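Local coordinates for protein alpha-L-arabinofuranosidase B (Aspergillus kawachii, PDB 6SXT) that hydrolyses terminal non-reducing alpha-L-arabinofuranosyl residues from arabinoxylan, arabinan and related plant polysaccharides, acting as a retaining glycosidase of family GH54, at residues M204-F209 and R259-Y265; E180-N186 and P198-D203; K369-S373 and E478-A482. All coordinates share one frame; numbering follows the deposited sequence.

Contact 1: M204-F209 and R259-Y265. With LXE ([(1~{S},2~{S},3~{S},4~{S})-2-(hydroxymethyl)-3,4-bis(oxidanyl)cyclopentyl]azanium), chain G.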
loop_
_atom_site.group_PDB
_atom_site.type_symbol
_atom_site.label_atom_id
_atom_site.label_comp_id
_atom_site.label_asym_id
_atom_site.label_seq_id
_atom_site.Cartn_x
_atom_site.Cartn_y
_atom_site.Cartn_z
ATOM N N MET A 204 8.690 17.345 -8.120
ATOM C CA MET A 204 9.849 18.253 -7.944
ATOM C C MET A 204 9.492 19.366 -6.945
ATOM O O MET A 204 10.307 20.283 -6.826
ATOM C CB MET A 204 10.270 18.846 -9.284
ATOM C CG MET A 204 10.772 17.800 -10.252
ATOM S SD MET A 204 11.609 18.548 -11.693
ATOM C CE MET A 204 11.559 17.161 -12.835
ATOM N N GLU A 205 8.388 19.198 -6.237
ATOM C CA GLU A 205 7.790 20.128 -5.247
ATOM C C GLU A 205 7.071 21.278 -5.987
ATOM O O GLU A 205 7.657 21.901 -6.896
ATOM C CB GLU A 205 8.831 20.631 -4.250
ATOM C CG GLU A 205 8.251 21.456 -3.104
ATOM C CD GLU A 205 7.232 20.763 -2.224
ATOM O OE1 GLU A 205 7.473 20.472 -1.059
ATOM O OE2 GLU A 205 5.991 20.400 -2.750
ATOM N N ASN A 206 5.845 21.489 -5.547
ATOM C CA ASN A 206 4.856 22.434 -6.125
ATOM C C ASN A 206 4.641 22.086 -7.588
ATOM O O ASN A 206 4.233 22.937 -8.391
ATOM C CB ASN A 206 5.315 23.886 -5.947
ATOM C CG ASN A 206 5.644 24.210 -4.495
ATOM O OD1 ASN A 206 6.599 24.937 -4.258
ATOM N ND2 ASN A 206 4.887 23.703 -3.548
ATOM N N ASN A 207 4.778 20.810 -7.926
ATOM C CA ASN A 207 4.536 20.322 -9.295
ATOM C C ASN A 207 4.800 18.804 -9.285
ATOM O O ASN A 207 5.877 18.431 -8.891
ATOM C CB ASN A 207 5.393 20.993 -10.359
ATOM C CG ASN A 207 4.652 22.067 -11.164
ATOM O OD1 ASN A 207 3.509 21.881 -11.603
ATOM N ND2 ASN A 207 5.269 23.246 -11.226
ATOM N N LEU A 208 3.853 18.073 -9.865
ATOM C CA LEU A 208 4.096 16.720 -10.416
ATOM C C LEU A 208 4.228 16.944 -11.906
ATOM O O LEU A 208 3.311 17.564 -12.507
ATOM C CB LEU A 208 2.919 15.830 -10.084
ATOM C CG LEU A 208 2.538 15.679 -8.618
ATOM C CD1 LEU A 208 1.345 14.757 -8.483
ATOM C CD2 LEU A 208 3.678 15.181 -7.786
ATOM N N PHE A 209 5.327 16.547 -12.479
ATOM C CA PHE A 209 5.615 16.724 -13.906
ATOM C C PHE A 209 5.459 15.407 -14.649
ATOM O O PHE A 209 6.107 14.408 -14.331
ATOM C CB PHE A 209 7.020 17.280 -14.109
ATOM C CG PHE A 209 7.143 18.745 -13.748
ATOM C CD1 PHE A 209 6.575 19.705 -14.571
ATOM C CD2 PHE A 209 7.882 19.164 -12.670
ATOM C CE1 PHE A 209 6.716 21.056 -14.289
ATOM C CE2 PHE A 209 8.067 20.513 -12.414
ATOM C CZ PHE A 209 7.447 21.446 -13.199
ATOM N N ARG A 259 15.199 20.234 -17.690
ATOM C CA ARG A 259 14.266 20.590 -16.631
ATOM C C ARG A 259 13.136 21.466 -17.137
ATOM O O ARG A 259 13.350 22.175 -18.142
ATOM C CB ARG A 259 14.875 21.360 -15.445
ATOM C CG ARG A 259 15.938 20.587 -14.674
ATOM C CD ARG A 259 15.352 19.646 -13.624
ATOM N NE ARG A 259 16.430 18.781 -13.161
ATOM C CZ ARG A 259 16.232 17.662 -12.431
ATOM N NH1 ARG A 259 15.031 17.308 -12.042
ATOM N NH2 ARG A 259 17.277 16.966 -12.124
ATOM N N PRO A 260 11.943 21.391 -16.521
ATOM C CA PRO A 260 10.808 22.213 -16.899
ATOM C C PRO A 260 11.267 23.681 -16.808
ATOM O O PRO A 260 11.915 24.012 -15.832
ATOM C CB PRO A 260 9.728 21.916 -15.886
ATOM C CG PRO A 260 10.065 20.502 -15.371
ATOM C CD PRO A 260 11.556 20.489 -15.393
ATOM N N ASP A 261 10.953 24.472 -17.829
ATOM C CA ASP A 261 11.449 25.874 -17.931
ATOM C C ASP A 261 10.496 26.729 -17.069
ATOM O O ASP A 261 9.733 27.565 -17.598
ATOM C CB ASP A 261 11.600 26.276 -19.412
ATOM C CG ASP A 261 12.734 25.612 -20.241
ATOM O OD1 ASP A 261 13.843 25.389 -19.736
ATOM O OD2 ASP A 261 12.513 25.321 -21.438
ATOM N N TYR A 262 10.461 26.516 -15.750
ATOM C CA TYR A 262 9.677 27.289 -14.747
ATOM C C TYR A 262 10.612 27.593 -13.571
ATOM O O TYR A 262 11.564 26.841 -13.350
ATOM C CB TYR A 262 8.445 26.562 -14.231
ATOM C CG TYR A 262 7.506 26.119 -15.323
ATOM C CD1 TYR A 262 7.709 24.910 -15.961
ATOM C CD2 TYR A 262 6.451 26.912 -15.758
ATOM C CE1 TYR A 262 6.928 24.508 -17.020
ATOM C CE2 TYR A 262 5.654 26.527 -16.821
ATOM C CZ TYR A 262 5.888 25.308 -17.441
ATOM O OH TYR A 262 5.126 24.868 -18.474
ATOM N N SER A 263 10.448 28.754 -12.916
ATOM C CA SER A 263 11.368 29.233 -11.860
ATOM C C SER A 263 11.520 28.167 -10.779
ATOM O O SER A 263 10.486 27.740 -10.236
ATOM C CB SER A 263 10.881 30.524 -11.195
ATOM O OG SER A 263 11.096 31.648 -12.032
ATOM N N GLY A 264 12.756 27.826 -10.468
ATOM C CA GLY A 264 13.100 27.047 -9.269
ATOM C C GLY A 264 13.390 25.598 -9.595
ATOM O O GLY A 264 13.838 24.911 -8.696
ATOM N N TYR A 265 13.323 25.162 -10.860
ATOM C CA TYR A 265 13.635 23.743 -11.203
ATOM C C TYR A 265 14.986 23.555 -11.853
ATOM O O TYR A 265 15.369 22.419 -12.194
ATOM C CB TYR A 265 12.491 23.177 -12.045
ATOM C CG TYR A 265 11.190 23.199 -11.311
ATOM C CD1 TYR A 265 10.971 22.377 -10.212
ATOM C CD2 TYR A 265 10.177 24.085 -11.609
ATOM C CE1 TYR A 265 9.789 22.402 -9.504
ATOM C CE2 TYR A 265 9.002 24.149 -10.905
ATOM C CZ TYR A 265 8.781 23.297 -9.841
ATOM O OH TYR A 265 7.619 23.372 -9.188
HETATM C "C1'" LXE G . 4.970 19.932 -1.923
HETATM C "C2'" LXE G . 4.986 18.467 -1.483
HETATM O "O2'" LXE G . 6.143 18.148 -0.800
HETATM C "C3'" LXE G . 4.864 17.796 -2.782
HETATM O "O3'" LXE G . 4.627 16.344 -2.555
HETATM C "C4'" LXE G . 3.622 18.460 -3.337
HETATM C "C5'" LXE G . 3.541 18.394 -4.851
HETATM O "O5'" LXE G . 4.686 18.871 -5.523
HETATM C "C6'" LXE G . 3.739 19.940 -2.794
HETATM N "N1'" LXE G . 2.491 20.182 -2.015
#
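The ring of Phe-209 has Pro-260 on one face, with Pro-260 CG 3.4 Å from the Phe-209 ring centroid in a CH-pi contact, and Asn-207 CB on the other, toward the rim. Its edge points into the face of Tyr-265, a T-shaped pair with planes at 89° and centroids 5.1 Å apart. At the ring edge, Tyr-265 OH donates a hydrogen bond to Glu-205 O (2.7 Å), in the carbonyl plane. Tyr-265 OH also accepts a hydrogen bond from Asn-207 ND2 at 3.1 Å, so its rotation is probably fixed; Asn-207 ND2 also reaches Glu-214. Met-204 CB lies 3.6 Å from Tyr-265 CE1, and Met-204 SD is oblique to that ring. Arg-259 NH1 makes a weak hydrogen bond to Met-204 SD, while its salt bridge goes to Glu-180.

While the Glu-205 backbone is pinned to Tyr-265, Glu-205 CG stands anti to its own backbone N (chi1 -173°), and the carboxyl group, now esterified, leads away to the inhibitor. Glu-205 OE2 is bonded covalently to LXE C1' at 1.4 Å, and Asn-207 N donates to LXE O5' at 3.1 Å. This is the nucleophile loop of a retaining glycosidase, trapped as a covalent adduct, with an aromatic second shell.

Contact 2: E180-N186 and P198-D203. With NAG (2-acetamido-2-deoxy-beta-D-glucopyranose), chain B; LXE ([(1~{S},2~{S},3~{S},4~{S})-2-(hydroxymethyl)-3,4-bis(oxidanyl)cyclopentyl]azanium), chain G.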
loop_
_atom_site.group_PDB
_atom_site.type_symbol
_atom_site.label_atom_id
_atom_site.label_comp_id
_atom_site.label_asym_id
_atom_site.label_seq_id
_atom_site.Cartn_x
_atom_site.Cartn_y
_atom_site.Cartn_z
ATOM N N GLU A 180 12.830 15.376 -5.620
ATOM C CA GLU A 180 12.839 14.636 -6.896
ATOM C C GLU A 180 12.446 13.189 -6.579
ATOM O O GLU A 180 13.309 12.416 -6.055
ATOM C CB GLU A 180 14.219 14.681 -7.492
ATOM C CG GLU A 180 14.298 14.056 -8.883
ATOM C CD GLU A 180 15.645 14.289 -9.525
ATOM O OE1 GLU A 180 16.655 13.741 -9.063
ATOM O OE2 GLU A 180 15.664 15.085 -10.527
ATOM N N ALA A 181 11.190 12.884 -6.822
ATOM C CA ALA A 181 10.634 11.579 -6.435
ATOM C C ALA A 181 9.663 11.084 -7.497
ATOM O O ALA A 181 8.984 11.841 -8.193
ATOM C CB ALA A 181 9.972 11.717 -5.091
ATOM N N ILE A 182 9.642 9.762 -7.638
ATOM C CA ILE A 182 8.581 9.045 -8.375
ATOM C C ILE A 182 7.233 9.352 -7.761
ATOM O O ILE A 182 7.086 9.214 -6.546
ATOM C CB ILE A 182 8.859 7.540 -8.382
ATOM C CG1 ILE A 182 10.167 7.208 -9.072
ATOM C CG2 ILE A 182 7.671 6.804 -8.990
ATOM C CD1 ILE A 182 10.658 5.792 -8.746
ATOM N N TYR A 183 6.263 9.639 -8.599
ATOM C CA TYR A 183 4.854 9.715 -8.217
ATOM C C TYR A 183 4.059 8.717 -9.077
ATOM O O TYR A 183 4.315 8.613 -10.281
ATOM C CB TYR A 183 4.304 11.136 -8.465
ATOM C CG TYR A 183 2.804 11.191 -8.370
ATOM C CD1 TYR A 183 2.170 11.413 -7.154
ATOM C CD2 TYR A 183 1.985 11.010 -9.474
ATOM C CE1 TYR A 183 0.797 11.384 -7.025
ATOM C CE2 TYR A 183 0.611 10.986 -9.361
ATOM C CZ TYR A 183 -0.002 11.182 -8.143
ATOM O OH TYR A 183 -1.367 11.100 -8.002
ATOM N N LEU A 184 3.099 8.044 -8.483
ATOM C CA LEU A 184 2.128 7.213 -9.238
ATOM C C LEU A 184 0.726 7.482 -8.727
ATOM O O LEU A 184 0.462 7.272 -7.550
ATOM C CB LEU A 184 2.452 5.722 -9.150
ATOM C CG LEU A 184 1.495 4.827 -9.926
ATOM C CD1 LEU A 184 1.494 5.087 -11.415
ATOM C CD2 LEU A 184 1.822 3.367 -9.654
ATOM N N GLY A 185 -0.173 7.897 -9.636
ATOM C CA GLY A 185 -1.557 8.162 -9.273
ATOM C C GLY A 185 -2.233 8.971 -10.375
ATOM O O GLY A 185 -1.650 9.174 -11.415
ATOM N N ASN A 186 -3.481 9.376 -10.119
ATOM C CA ASN A 186 -4.181 10.142 -11.181
ATOM C C ASN A 186 -4.519 11.525 -10.665
ATOM O O ASN A 186 -5.531 12.056 -11.108
ATOM C CB ASN A 186 -5.396 9.415 -11.742
ATOM C CG ASN A 186 -6.603 9.356 -10.841
ATOM O OD1 ASN A 186 -6.541 8.987 -9.671
ATOM N ND2 ASN A 186 -7.782 9.731 -11.415
ATOM N N PRO A 198 -3.727 5.802 -14.104
ATOM C CA PRO A 198 -2.762 6.698 -13.452
ATOM C C PRO A 198 -1.539 6.943 -14.308
ATOM O O PRO A 198 -1.368 6.309 -15.340
ATOM C CB PRO A 198 -2.403 5.895 -12.207
ATOM C CG PRO A 198 -2.421 4.446 -12.713
ATOM C CD PRO A 198 -3.575 4.410 -13.689
ATOM N N TRP A 199 -0.665 7.856 -13.880
ATOM C CA TRP A 199 0.548 8.254 -14.594
ATOM C C TRP A 199 1.721 8.138 -13.632
ATOM O O TRP A 199 1.574 8.484 -12.447
ATOM C CB TRP A 199 0.493 9.686 -15.126
ATOM C CG TRP A 199 -0.726 9.897 -15.991
ATOM C CD1 TRP A 199 -0.858 9.520 -17.281
ATOM C CD2 TRP A 199 -1.952 10.530 -15.600
ATOM N NE1 TRP A 199 -2.128 9.837 -17.716
ATOM C CE2 TRP A 199 -2.805 10.482 -16.723
ATOM C CE3 TRP A 199 -2.432 11.114 -14.429
ATOM C CZ2 TRP A 199 -4.107 10.988 -16.663
ATOM C CZ3 TRP A 199 -3.707 11.629 -14.372
ATOM C CH2 TRP A 199 -4.544 11.529 -15.489
ATOM N N ILE A 200 2.866 7.780 -14.178
ATOM C CA ILE A 200 4.158 8.002 -13.491
ATOM C C ILE A 200 4.541 9.432 -13.770
ATOM O O ILE A 200 4.626 9.827 -14.937
ATOM C CB ILE A 200 5.272 7.077 -13.992
ATOM C CG1 ILE A 200 4.884 5.606 -13.793
ATOM C CG2 ILE A 200 6.557 7.454 -13.312
ATOM C CD1 ILE A 200 5.743 4.671 -14.592
ATOM N N MET A 201 4.763 10.188 -12.706
ATOM C CA MET A 201 5.252 11.571 -12.873
ATOM C C MET A 201 6.424 11.772 -11.919
ATOM O O MET A 201 6.758 10.855 -11.141
ATOM C CB MET A 201 4.134 12.565 -12.587
ATOM C CG MET A 201 3.001 12.371 -13.553
ATOM S SD MET A 201 1.739 13.714 -13.526
ATOM C CE MET A 201 0.691 13.089 -12.252
ATOM N N VAL A 202 7.015 12.943 -11.966
ATOM C CA VAL A 202 8.133 13.267 -11.055
ATOM C C VAL A 202 7.692 14.441 -10.197
ATOM O O VAL A 202 7.354 15.497 -10.741
ATOM C CB VAL A 202 9.450 13.542 -11.768
ATOM C CG1 VAL A 202 10.545 13.950 -10.812
ATOM C CG2 VAL A 202 9.858 12.305 -12.568
ATOM N N ASP A 203 7.752 14.229 -8.901
ATOM C CA ASP A 203 7.438 15.284 -7.908
ATOM C C ASP A 203 8.722 16.057 -7.714
ATOM O O ASP A 203 9.710 15.539 -7.165
ATOM C CB ASP A 203 6.887 14.669 -6.630
ATOM C CG ASP A 203 6.282 15.663 -5.662
ATOM O OD1 ASP A 203 6.488 16.896 -5.936
ATOM O OD2 ASP A 203 5.550 15.175 -4.735
HETATM C C1 NAG B . -9.036 9.625 -10.663
HETATM C C2 NAG B . -9.894 10.872 -11.028
HETATM C C3 NAG B . -11.300 10.718 -10.433
HETATM C C4 NAG B . -11.941 9.427 -10.883
HETATM C C5 NAG B . -10.924 8.294 -10.526
HETATM C C6 NAG B . -11.454 6.943 -10.899
HETATM C C7 NAG B . -8.965 13.130 -11.326
HETATM C C8 NAG B . -8.353 14.243 -10.592
HETATM N N2 NAG B . -9.299 12.098 -10.548
HETATM O O3 NAG B . -12.041 11.876 -10.974
HETATM O O4 NAG B . -13.097 9.104 -10.115
HETATM O O5 NAG B . -9.710 8.477 -11.230
HETATM O O6 NAG B . -11.763 6.849 -12.273
HETATM O O7 NAG B . -9.071 13.140 -12.566
HETATM C "C1'" LXE G . 4.970 19.932 -1.923
HETATM C "C2'" LXE G . 4.986 18.467 -1.483
HETATM O "O2'" LXE G . 6.143 18.148 -0.800
HETATM C "C3'" LXE G . 4.864 17.796 -2.782
HETATM O "O3'" LXE G . 4.627 16.344 -2.555
HETATM C "C4'" LXE G . 3.622 18.460 -3.337
HETATM C "C5'" LXE G . 3.541 18.394 -4.851
HETATM O "O5'" LXE G . 4.686 18.871 -5.523
HETATM C "C6'" LXE G . 3.739 19.940 -2.794
HETATM N "N1'" LXE G . 2.491 20.182 -2.015
#
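Asp-203 pairs with Ala-181 through its backbone, and its carboxylate OD1 is gripped twice: LXE O5' donates to Asp-203 OD1 at 2.7 Å, and so does Glu-205 N. The other oxygen, Asp-203 OD2, accepts LXE O3' at 2.6 Å, so the carboxylate spans two hydroxyls of the inhibitor. It gets there because CG lies anti to the backbone N (chi1 -168°), on a strand whose backbone is held by Ala-181: Asp-203 N to Ala-181 O is 2.8 Å and Ala-181 N returns the bond to Asp-203 O. The substrate-binding aspartate thus ends an antiparallel pair of successive strands joined by a long connection, in a catalytic domain of the concanavalin clan.

The antiparallel pairing continues with Tyr-183 and Met-201, a hydrogen-bonded pair with Tyr-183 N to Met-201 O at 2.9 Å, and ends at Gly-185 and Trp-199, where the bond from Gly-185 N is weak. Ile-182 with Val-202 and Leu-184 with Ile-200 are the non-hydrogen-bonded pairs between them. On the face that carries Asp-203, Tyr-183 and Met-201 run side by side; the chain of Met-201 bends at its thioether (chi3 -88°), and its CE rests 3.6 Å from Tyr-183 CE2. The hydroxyl of Tyr-183 is held by Ser-187 N. At the far end Trp-199 CZ3 packs 3.6 Å from Asn-186 CA, while Asn-186 ND2 carries the N-linked sugar, bonded to NAG C1.

Both strands are inner members of a four-stranded antiparallel sheet, flanked by strand 163-164 beside 180-185 and strand 208-209 beside 199-203. On the face opposite Asp-203, Ile-182 packs on strand 227-235, and Ile-200 and Val-202 on both 227-235 and 238-245 of the large sheet, while Leu-208 lies against Tyr-183, Met-201 and Asp-203.

Contact 3: K369-S373 and E478-A482. With ALA (alanine), chain C.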
loop_
_atom_site.group_PDB
_atom_site.type_symbol
_atom_site.label_atom_id
_atom_site.label_comp_id
_atom_site.label_asym_id
_atom_site.label_seq_id
_atom_site.Cartn_x
_atom_site.Cartn_y
_atom_site.Cartn_z
ATOM N N LYS A 369 -34.521 -10.789 10.553
ATOM C CA LYS A 369 -33.890 -11.928 9.860
ATOM C C LYS A 369 -33.278 -11.478 8.547
ATOM O O LYS A 369 -32.138 -11.899 8.223
ATOM C CB LYS A 369 -34.857 -13.079 9.639
ATOM C CG LYS A 369 -35.205 -13.770 10.946
ATOM C CD LYS A 369 -36.138 -14.918 10.730
ATOM C CE LYS A 369 -36.439 -15.685 11.987
ATOM N NZ LYS A 369 -37.354 -16.792 11.641
ATOM N N GLU A 370 -33.978 -10.644 7.796
ATOM C CA GLU A 370 -33.446 -10.148 6.514
ATOM C C GLU A 370 -32.266 -9.200 6.780
ATOM O O GLU A 370 -31.297 -9.198 5.954
ATOM C CB GLU A 370 -34.523 -9.422 5.705
ATOM C CG GLU A 370 -35.620 -10.310 5.206
ATOM C CD GLU A 370 -36.613 -9.447 4.423
ATOM O OE1 GLU A 370 -36.282 -8.298 4.095
ATOM O OE2 GLU A 370 -37.736 -9.960 4.128
ATOM N N GLU A 371 -32.342 -8.358 7.794
ATOM C CA GLU A 371 -31.278 -7.392 8.164
ATOM C C GLU A 371 -30.010 -8.143 8.629
ATOM O O GLU A 371 -28.923 -7.543 8.574
ATOM C CB GLU A 371 -31.779 -6.434 9.213
ATOM C CG GLU A 371 -32.826 -5.468 8.625
ATOM C CD GLU A 371 -33.584 -4.710 9.686
ATOM O OE1 GLU A 371 -33.645 -5.165 10.863
ATOM O OE2 GLU A 371 -34.143 -3.680 9.329
ATOM N N ALA A 372 -30.170 -9.371 9.075
ATOM C CA ALA A 372 -29.035 -10.229 9.532
ATOM C C ALA A 372 -28.635 -11.215 8.445
ATOM O O ALA A 372 -27.955 -12.213 8.779
ATOM C CB ALA A 372 -29.424 -10.937 10.775
ATOM N N SER A 373 -29.086 -11.019 7.214
ATOM C CA SER A 373 -28.761 -11.918 6.096
ATOM C C SER A 373 -28.061 -11.113 5.014
ATOM O O SER A 373 -28.461 -9.967 4.724
ATOM C CB SER A 373 -29.991 -12.655 5.573
ATOM O OG SER A 373 -30.527 -13.403 6.631
ATOM N N GLU A 478 -22.769 -18.737 9.030
ATOM C CA GLU A 478 -23.941 -19.611 9.235
ATOM C C GLU A 478 -24.894 -19.454 8.063
ATOM O O GLU A 478 -24.825 -18.495 7.313
ATOM C CB GLU A 478 -24.541 -19.326 10.602
ATOM C CG GLU A 478 -23.627 -19.912 11.643
ATOM C CD GLU A 478 -24.026 -19.810 13.077
ATOM O OE1 GLU A 478 -25.174 -19.344 13.333
ATOM O OE2 GLU A 478 -23.180 -20.198 13.895
ATOM N N THR A 479 -25.772 -20.442 7.937
ATOM C CA THR A 479 -26.958 -20.346 7.058
ATOM C C THR A 479 -27.666 -19.006 7.301
ATOM O O THR A 479 -27.830 -18.623 8.455
ATOM C CB THR A 479 -27.932 -21.487 7.410
ATOM O OG1 THR A 479 -27.215 -22.721 7.347
ATOM C CG2 THR A 479 -29.098 -21.539 6.458
ATOM N N ALA A 480 -28.057 -18.332 6.234
ATOM C CA ALA A 480 -28.798 -17.059 6.340
ATOM C C ALA A 480 -30.165 -17.311 7.008
ATOM O O ALA A 480 -30.855 -18.292 6.693
ATOM C CB ALA A 480 -28.982 -16.455 5.002
ATOM N N PHE A 481 -30.530 -16.421 7.890
ATOM C CA PHE A 481 -31.904 -16.434 8.472
ATOM C C PHE A 481 -32.964 -16.252 7.393
ATOM O O PHE A 481 -34.088 -16.769 7.617
ATOM C CB PHE A 481 -32.030 -15.378 9.540
ATOM C CG PHE A 481 -31.420 -15.758 10.851
ATOM C CD1 PHE A 481 -32.034 -16.660 11.710
ATOM C CD2 PHE A 481 -30.178 -15.256 11.206
ATOM C CE1 PHE A 481 -31.453 -16.998 12.921
ATOM C CE2 PHE A 481 -29.603 -15.598 12.417
ATOM C CZ PHE A 481 -30.218 -16.481 13.259
ATOM N N ALA A 482 -32.700 -15.512 6.328
ATOM C CA ALA A 482 -33.669 -15.145 5.268
ATOM C C ALA A 482 -32.983 -15.072 3.915
ATOM O O ALA A 482 -31.913 -14.446 3.872
ATOM C CB ALA A 482 -34.265 -13.800 5.577
HETATM N N ALA C . -34.136 -15.518 1.988
HETATM C CA ALA C . -33.129 -15.299 0.922
HETATM C C ALA C . -33.855 -14.720 -0.296
HETATM O O ALA C . -34.669 -13.813 -0.076
HETATM C CB ALA C . -32.413 -16.594 0.614
HETATM O O HOH W 1 -34.999 -18.368 9.644
#
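Lys-369 meets the C-terminal segment first through CB, 3.6 Å from Phe-481 CB and also near the methyl of Ala-482. With CG anti to the carbonyl carbon (chi1 -70°) and the chain extended beyond it, the lysine then climbs past Phe-481, the two side chains crossing at about a right angle. Lys-369 CG still touches Phe-481 CB, at 3.8 Å, and CD passes near Phe-481 O. The ammonium leads away: NZ is bonded to Asp-362 O and makes a weak, long bond to a water, which in turn donates to Phe-481 O at 2.7 Å. The ring of Phe-481, with Lys-369 CG obliquely beside it, meets Tyr-347 edge to face.

One turn further along, Ser-373 ties the end of helix 366-371 to the last modelled residues. Ser-373 OG donates to Lys-369 O at 2.7 Å and accepts a hydrogen bond from Ala-482 N at 3.0 Å, so one hydroxyl joins a helix carbonyl to a tail amide. Nearby, Ala-482 CB sits 3.8 Å from Glu-370 CG, and Ala-480 CB lies against Ser-373 OG.

The contact fastens the C-terminal tail onto a helix of the beta-trefoil arabinose-binding domain. A direct hydrogen bond between the segments runs through Ser-373 and most of the rest is apolar packing, with a weak water bridge; no charge pair joins the segments, which suggests that apolar packing does much of the holding.

Overall arrangement
Contacts 1 and 2 belong to the catalytic domain and are both buried, and contact 3 is a partly buried contact in the arabinose-binding domain, its centre about 57 and 46 Å from theirs. The first two share a sheet: strands 199-203 and 208-209 are neighbours, Phe-209 N probably bonds to Val-202 O, and Arg-259 forms a salt bridge with Glu-180. Both also reach the inhibitor from this part of the fold. Their chemistry differs: regular strand pairing dominates contact 2, a T-shaped ring pair and a tyrosine hydroxyl contact 1, while contact 3 relies on apolar packing round a serine hydroxyl.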